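Local coordinates for protein D-mandelate dehydrogenase (PDB 2W2K) that probably interconverts D-mandelate and its 2-keto acid, benzoylformate, with a nicotinamide cofactor, at residues Asn108-Ala112 / Glu315-Thr320; Asn33-His37 / Thr64-Pro68. One frame throughout, in Å; residues are numbered along the deposited sequence.

Contact 1 (Asn108-Ala112 / Glu315-Thr320); sequences NSRGA and EFERLT
S109 and A112, the first and last residues of a type II beta turn, rest on F316, E315 and L319 of helix 310-330, a worked example of how a loop beside a parallel sheet can be seated on a helix by apolar contacts. The turn follows strand 105-107, an outermost strand of the five-stranded parallel sheet of the flavodoxin-like domain, and leads into helix 114-130. Its third position is G111, whose backbone angles would press any CB against the carbonyl oxygen of R110.

The F316 ring lies obliquely against both turn ends through one side: S109 CB approaches CD1 at 3.6 Å, and A112 CB comes within 3.6 Å of CE1. A112 CB also meets E315 CG at 3.6 Å, so this single methyl sits between the CD1-CE1 side of the ring, met obliquely, and the aliphatic stem of E315. E315 can serve there because its CG is anti to the backbone N (chi1 -172°), while a bend at chi2 (77°) turns the carboxylate along the helix toward R318. The guanidinium grips it side-on, R318 NE to E315 OE1 at 2.9 Å and R318 NH2 to E315 OE2 at 2.8 Å, which fixes the rotation of the acid.

L319 adds its CD1 branch, 3.9 Å from S109 CA. The S109 hydroxyl, although it lies against this apolar surface, has a polar partner in the carbonyl oxygen of A86.

T320 has its two branches divided between different tasks. Its OG1 bonds back to F316 O at 2.9 Å, and that carbonyl also accepts from T320 N on the opposite face of its plane. With the hydroxyl so engaged, the methyl is left for the turn: T320 CG2 stands 3.8 Å from S109 OG.

Contact 2 (Asn33-His37 / Thr64-Pro68); sequences NLTTH and TESYP
A chi1 of 161° swings the H37 imidazole away from its own amide and beside its carbonyl carbon, and a chi2 of 88° turns ND1 to S66 O. Two loops that follow strands 28-31 and 54-57 in the parallel sheet of the flavodoxin-like domain are joined in this way, the ring bridging the first turn of helix 37-45 to the 3-10 segment 64-66. T36 is the N-cap of that helix, and its OG1 bonds to G39 N. H37 ND1 donates to S66 O at 2.9 Å in a nearly straight bond (178°); the acceptor lies in the ring plane, whereas the donor stands above the plane of the carbonyl.

P68, preceded by a cis peptide bond, supplies the second element. Its CD lies over one face of the imidazole, 3.9 Å from the ring centroid, as a CH-pi contact. Were H37 cut back to an alanine here, S66 O would probably lose this donor and P68 CD the ring face it rests on.

Farther back, L34 CB meets E65 CB at 4.1 Å, and the L34 CD2 branch reaches S66 CB, also at 4.1 Å. The S66 hydroxyl points elsewhere, bonded to G63 O and W69 NE1. E65 bends at chi2 and brings its stem against the T35 carbonyl, with CG 3.7 Å from T35 O.

Each contact has one segment in the loop after an edge strand of the same five-stranded sheet, 28-31 for contact 2 and 105-107 for contact 1. The partners differ: a loop after the central strand 54-57 in contact 2, helix 310-330 in contact 1. Their centres are 22 Å apart and their nearest atoms about 11 Å, so neither touches the other. They also differ in their relation to the cofactor. In contact 1 the F316 side chain is about 6 Å from G307, and the side chains of R110 and A173 are about 7 Å apart; G307 and A173 are seen to bind NAD(+) in this protein, although no cofactor is bound to this chain. Contact 2 is a surface contact away from these sites.

Contact 1 (Asn108-Ala112 / Glu315-Thr320)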
ATOM      1  N   ASN B 108      27.625   6.098  10.178  1.00  9.00           N
ATOM      2  CA  ASN B 108      26.589   5.190   9.660  1.00  9.80           C
ATOM      3  C   ASN B 108      26.243   5.576   8.198  1.00  7.30           C
ATOM      4  O   ASN B 108      27.025   6.274   7.537  1.00  8.18           O
ATOM      5  CB  ASN B 108      25.349   5.170  10.571  1.00  9.47           C
ATOM      6  CG  ASN B 108      24.695   6.554  10.735  1.00  9.94           C
ATOM      7  OD1 ASN B 108      24.921   7.466   9.949  1.00  9.91           O
ATOM      8  ND2 ASN B 108      23.835   6.688  11.764  1.00 15.02           N
ATOM      9  N   SER B 109      25.107   5.100   7.695  1.00  7.59           N
ATOM     10  CA  SER B 109      24.643   5.421   6.344  1.00  6.95           C
ATOM     11  C   SER B 109      23.246   6.076   6.440  1.00 10.22           C
ATOM     12  O   SER B 109      22.346   5.759   5.663  1.00  8.74           O
ATOM     13  CB  SER B 109      24.666   4.153   5.437  1.00 10.30           C
ATOM     14  OG  SER B 109      25.998   3.610   5.335  1.00  7.62           O
ATOM     15  N   ARG B 110      23.091   6.997   7.403  1.00 10.90           N
ATOM     16  CA  ARG B 110      21.848   7.789   7.575  1.00 13.26           C
ATOM     17  C   ARG B 110      21.299   8.396   6.262  1.00  8.08           C
ATOM     18  O   ARG B 110      22.040   9.057   5.479  1.00  9.86           O
ATOM     19  CB  ARG B 110      22.049   8.888   8.653  1.00 14.76           C
ATOM     20  CG  ARG B 110      20.858   9.846   8.840  1.00 15.71           C
ATOM     21  CD  ARG B 110      21.173  11.025   9.799  1.00 18.56           C
ATOM     22  NE  ARG B 110      22.406  11.739   9.455  1.00 14.79           N
ATOM     23  CZ  ARG B 110      22.531  12.642   8.480  1.00 18.59           C
ATOM     24  NH1 ARG B 110      21.498  12.971   7.703  1.00 24.18           N
ATOM     25  NH2 ARG B 110      23.709  13.199   8.255  1.00 18.46           N
ATOM     26  N   GLY B 111      19.997   8.177   6.036  1.00  7.40           N
ATOM     27  CA  GLY B 111      19.285   8.708   4.876  1.00  7.53           C
ATOM     28  C   GLY B 111      19.109   7.736   3.728  1.00  8.55           C
ATOM     29  O   GLY B 111      18.213   7.918   2.910  1.00  9.49           O
ATOM     30  N   ALA B 112      19.977   6.711   3.634  1.00  5.54           N
ATOM     31  CA  ALA B 112      19.965   5.792   2.458  1.00  9.89           C
ATOM     32  C   ALA B 112      18.624   5.091   2.242  1.00  9.23           C
ATOM     33  O   ALA B 112      18.226   4.859   1.097  1.00 10.84           O
ATOM     34  CB  ALA B 112      21.096   4.722   2.557  1.00  5.97           C
ATOM     35  N   GLU B 315      23.046   2.817  -2.195  1.00  7.78           N
ATOM     36  CA  GLU B 315      23.456   3.959  -1.376  1.00  9.63           C
ATOM     37  C   GLU B 315      24.315   3.571  -0.138  1.00  7.34           C
ATOM     38  O   GLU B 315      25.234   4.336   0.228  1.00  6.63           O
ATOM     39  CB  GLU B 315      22.256   4.883  -1.060  1.00 10.49           C
ATOM     40  CG  GLU B 315      22.613   6.211  -0.375  1.00 13.51           C
ATOM     41  CD  GLU B 315      23.205   7.305  -1.308  1.00 14.93           C
ATOM     42  OE1 GLU B 315      23.492   7.057  -2.516  1.00 14.97           O
ATOM     43  OE2 GLU B 315      23.390   8.433  -0.783  1.00 14.38           O
ATOM     44  N   PHE B 316      24.050   2.410   0.488  1.00  4.66           N
ATOM     45  CA  PHE B 316      24.945   1.866   1.556  1.00  5.26           C
ATOM     46  C   PHE B 316      26.396   1.712   1.022  1.00  9.28           C
ATOM     47  O   PHE B 316      27.360   2.144   1.671  1.00  8.25           O
ATOM     48  CB  PHE B 316      24.487   0.479   2.123  1.00  5.44           C
ATOM     49  CG  PHE B 316      23.251   0.509   3.002  1.00  6.03           C
ATOM     50  CD1 PHE B 316      22.761   1.697   3.576  1.00  8.44           C
ATOM     51  CD2 PHE B 316      22.578  -0.685   3.275  1.00  8.56           C
ATOM     52  CE1 PHE B 316      21.577   1.675   4.398  1.00  7.41           C
ATOM     53  CE2 PHE B 316      21.425  -0.717   4.087  1.00  9.44           C
ATOM     54  CZ  PHE B 316      20.935   0.477   4.655  1.00 11.55           C
ATOM     55  N   GLU B 317      26.552   1.062  -0.139  1.00  8.05           N
ATOM     56  CA  GLU B 317      27.882   0.891  -0.770  1.00  6.71           C
ATOM     57  C   GLU B 317      28.535   2.232  -1.136  1.00  8.84           C
ATOM     58  O   GLU B 317      29.726   2.431  -0.849  1.00  5.76           O
ATOM     59  CB  GLU B 317      27.785  -0.055  -1.996  1.00  5.37           C
ATOM     60  CG  GLU B 317      27.431  -1.501  -1.570  1.00  5.22           C
ATOM     61  CD  GLU B 317      27.608  -2.572  -2.662  1.00 11.27           C
ATOM     62  OE1 GLU B 317      27.963  -2.237  -3.819  1.00 10.58           O
ATOM     63  OE2 GLU B 317      27.370  -3.768  -2.329  1.00 10.17           O
ATOM     64  N   ARG B 318      27.774   3.159  -1.744  1.00  8.02           N
ATOM     65  CA  ARG B 318      28.333   4.500  -2.086  1.00  7.55           C
ATOM     66  C   ARG B 318      28.780   5.298  -0.842  1.00  7.91           C
ATOM     67  O   ARG B 318      29.882   5.858  -0.831  1.00  8.74           O
ATOM     68  CB  ARG B 318      27.343   5.355  -2.920  1.00  8.25           C
ATOM     69  CG  ARG B 318      27.979   6.697  -3.468  1.00  8.17           C
ATOM     70  CD  ARG B 318      26.909   7.621  -4.105  1.00 11.23           C
ATOM     71  NE  ARG B 318      26.083   8.296  -3.093  1.00 14.57           N
ATOM     72  CZ  ARG B 318      26.422   9.420  -2.451  1.00 18.64           C
ATOM     73  NH1 ARG B 318      27.589  10.031  -2.688  1.00 14.44           N
ATOM     74  NH2 ARG B 318      25.592   9.947  -1.563  1.00 17.35           N
ATOM     75  N   LEU B 319      27.941   5.349   0.205  1.00  5.89           N
ATOM     76  CA  LEU B 319      28.275   6.133   1.417  1.00  7.79           C
ATOM     77  C   LEU B 319      29.492   5.561   2.175  1.00  7.19           C
ATOM     78  O   LEU B 319      30.408   6.313   2.549  1.00  7.51           O
ATOM     79  CB  LEU B 319      27.041   6.277   2.350  1.00  8.09           C
ATOM     80  CG  LEU B 319      25.954   7.284   1.899  1.00  7.81           C
ATOM     81  CD1 LEU B 319      24.723   7.128   2.816  1.00  9.31           C
ATOM     82  CD2 LEU B 319      26.484   8.726   1.925  1.00 11.43           C
ATOM     83  N   THR B 320      29.512   4.249   2.396  1.00  7.34           N
ATOM     84  CA  THR B 320      30.653   3.622   3.124  1.00  6.73           C
ATOM     85  C   THR B 320      32.000   3.872   2.422  1.00  7.46           C
ATOM     86  O   THR B 320      32.972   4.300   3.072  1.00  7.72           O
ATOM     87  CB  THR B 320      30.444   2.108   3.408  1.00  6.13           C
ATOM     88  OG1 THR B 320      30.164   1.395   2.183  1.00  7.10           O
ATOM     89  CG2 THR B 320      29.285   1.887   4.454  1.00  8.93           C
TER

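Contact 2 (Asn33-His37 / Thr64-Pro68)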
ATOM      1  N   ASN B  33      37.772 -12.746   7.408  1.00 11.88           N
ATOM      2  CA  ASN B  33      37.617 -14.209   7.442  1.00 12.69           C
ATOM      3  C   ASN B  33      36.965 -14.694   8.751  1.00 13.58           C
ATOM      4  O   ASN B  33      37.490 -15.585   9.445  1.00 13.75           O
ATOM      5  CB  ASN B  33      38.974 -14.910   7.190  1.00 15.35           C
ATOM      6  CG  ASN B  33      39.457 -14.762   5.743  1.00 17.68           C
ATOM      7  OD1 ASN B  33      38.659 -14.743   4.810  1.00 21.83           O
ATOM      8  ND2 ASN B  33      40.772 -14.659   5.558  1.00 20.94           N
ATOM      9  N   LEU B  34      35.822 -14.104   9.091  1.00 10.97           N
ATOM     10  CA  LEU B  34      35.237 -14.331  10.431  1.00 15.33           C
ATOM     11  C   LEU B  34      34.801 -15.787  10.679  1.00 14.15           C
ATOM     12  O   LEU B  34      34.321 -16.458   9.757  1.00 17.37           O
ATOM     13  CB  LEU B  34      34.074 -13.354  10.686  1.00 13.76           C
ATOM     14  CG  LEU B  34      34.396 -11.849  10.777  1.00 11.16           C
ATOM     15  CD1 LEU B  34      33.106 -11.053  10.596  1.00  6.32           C
ATOM     16  CD2 LEU B  34      35.075 -11.470  12.081  1.00 13.65           C
ATOM     17  N   THR B  35      35.009 -16.263  11.913  1.00 17.16           N
ATOM     18  CA  THR B  35      34.447 -17.545  12.402  1.00 18.38           C
ATOM     19  C   THR B  35      33.435 -17.305  13.549  1.00 17.90           C
ATOM     20  O   THR B  35      32.227 -17.430  13.351  1.00 18.25           O
ATOM     21  CB  THR B  35      35.563 -18.565  12.856  1.00 17.33           C
ATOM     22  OG1 THR B  35      36.387 -17.988  13.883  1.00 17.30           O
ATOM     23  CG2 THR B  35      36.452 -18.987  11.683  1.00 18.56           C
ATOM     24  N   THR B  36      33.934 -16.965  14.741  1.00 18.38           N
ATOM     25  CA  THR B  36      33.075 -16.602  15.895  1.00 18.98           C
ATOM     26  C   THR B  36      33.564 -15.298  16.533  1.00 16.32           C
ATOM     27  O   THR B  36      34.690 -14.871  16.276  1.00 15.64           O
ATOM     28  CB  THR B  36      33.041 -17.725  16.987  1.00 21.07           C
ATOM     29  OG1 THR B  36      34.330 -17.840  17.618  1.00 19.45           O
ATOM     30  CG2 THR B  36      32.630 -19.073  16.381  1.00 22.74           C
ATOM     31  N   HIS B  37      32.718 -14.673  17.349  1.00 13.65           N
ATOM     32  CA  HIS B  37      33.074 -13.451  18.070  1.00 11.88           C
ATOM     33  C   HIS B  37      34.330 -13.613  18.947  1.00 14.42           C
ATOM     34  O   HIS B  37      35.242 -12.748  18.936  1.00 10.28           O
ATOM     35  CB  HIS B  37      31.879 -12.971  18.912  1.00 12.30           C
ATOM     36  CG  HIS B  37      32.244 -12.011  20.009  1.00 15.71           C
ATOM     37  ND1 HIS B  37      32.309 -10.643  19.821  1.00 10.81           N
ATOM     38  CD2 HIS B  37      32.554 -12.224  21.313  1.00 13.05           C
ATOM     39  CE1 HIS B  37      32.643 -10.060  20.960  1.00 12.07           C
ATOM     40  NE2 HIS B  37      32.814 -10.998  21.878  1.00 14.60           N
ATOM     41  N   THR B  64      28.116 -10.260  11.000  1.00  9.76           N
ATOM     42  CA  THR B  64      27.375 -10.416  12.262  1.00 10.01           C
ATOM     43  C   THR B  64      28.056 -11.385  13.254  1.00 13.66           C
ATOM     44  O   THR B  64      27.791 -11.326  14.460  1.00 11.61           O
ATOM     45  CB  THR B  64      25.875 -10.852  12.056  1.00 11.71           C
ATOM     46  OG1 THR B  64      25.832 -12.131  11.426  1.00 14.33           O
ATOM     47  CG2 THR B  64      25.085  -9.836  11.192  1.00 10.57           C
ATOM     48  N   GLU B  65      28.904 -12.277  12.734  1.00 13.03           N
ATOM     49  CA  GLU B  65      29.732 -13.181  13.556  1.00 13.10           C
ATOM     50  C   GLU B  65      30.625 -12.413  14.546  1.00 15.63           C
ATOM     51  O   GLU B  65      30.984 -12.931  15.614  1.00 14.68           O
ATOM     52  CB  GLU B  65      30.607 -14.089  12.674  1.00 13.81           C
ATOM     53  CG  GLU B  65      29.852 -15.038  11.711  1.00 12.80           C
ATOM     54  CD  GLU B  65      29.581 -14.451  10.335  1.00 17.42           C
ATOM     55  OE1 GLU B  65      29.642 -13.219  10.155  1.00 17.28           O
ATOM     56  OE2 GLU B  65      29.251 -15.251   9.435  1.00 21.13           O
ATOM     57  N   SER B  66      30.999 -11.185  14.188  1.00 12.71           N
ATOM     58  CA  SER B  66      31.804 -10.329  15.088  1.00 12.74           C
ATOM     59  C   SER B  66      31.096  -9.748  16.331  1.00 12.65           C
ATOM     60  O   SER B  66      31.784  -9.327  17.265  1.00 11.90           O
ATOM     61  CB  SER B  66      32.519  -9.202  14.303  1.00 12.15           C
ATOM     62  OG  SER B  66      31.614  -8.232  13.796  1.00 13.22           O
ATOM     63  N   TYR B  67      29.759  -9.719  16.346  1.00 10.44           N
ATOM     64  CA  TYR B  67      29.002  -8.996  17.382  1.00  8.99           C
ATOM     65  C   TYR B  67      29.121  -9.684  18.777  1.00  9.92           C
ATOM     66  O   TYR B  67      29.256 -10.910  18.850  1.00 11.09           O
ATOM     67  CB  TYR B  67      27.510  -8.877  17.032  1.00  8.28           C
ATOM     68  CG  TYR B  67      27.072  -8.120  15.776  1.00 10.89           C
ATOM     69  CD1 TYR B  67      27.959  -7.343  15.009  1.00  8.83           C
ATOM     70  CD2 TYR B  67      25.735  -8.190  15.361  1.00 15.85           C
ATOM     71  CE1 TYR B  67      27.501  -6.657  13.834  1.00 11.92           C
ATOM     72  CE2 TYR B  67      25.280  -7.522  14.224  1.00 11.79           C
ATOM     73  CZ  TYR B  67      26.167  -6.761  13.463  1.00 14.37           C
ATOM     74  OH  TYR B  67      25.680  -6.124  12.343  1.00 13.13           O
ATOM     75  N   PRO B  68      29.065  -8.897  19.870  1.00 12.15           N
ATOM     76  CA  PRO B  68      28.990  -7.431  19.918  1.00 11.28           C
ATOM     77  C   PRO B  68      30.370  -6.782  19.780  1.00 10.50           C
ATOM     78  O   PRO B  68      31.397  -7.416  20.111  1.00 10.78           O
ATOM     79  CB  PRO B  68      28.435  -7.159  21.327  1.00 13.39           C
ATOM     80  CG  PRO B  68      29.012  -8.292  22.165  1.00 12.95           C
ATOM     81  CD  PRO B  68      29.038  -9.491  21.230  1.00 13.26           C
TER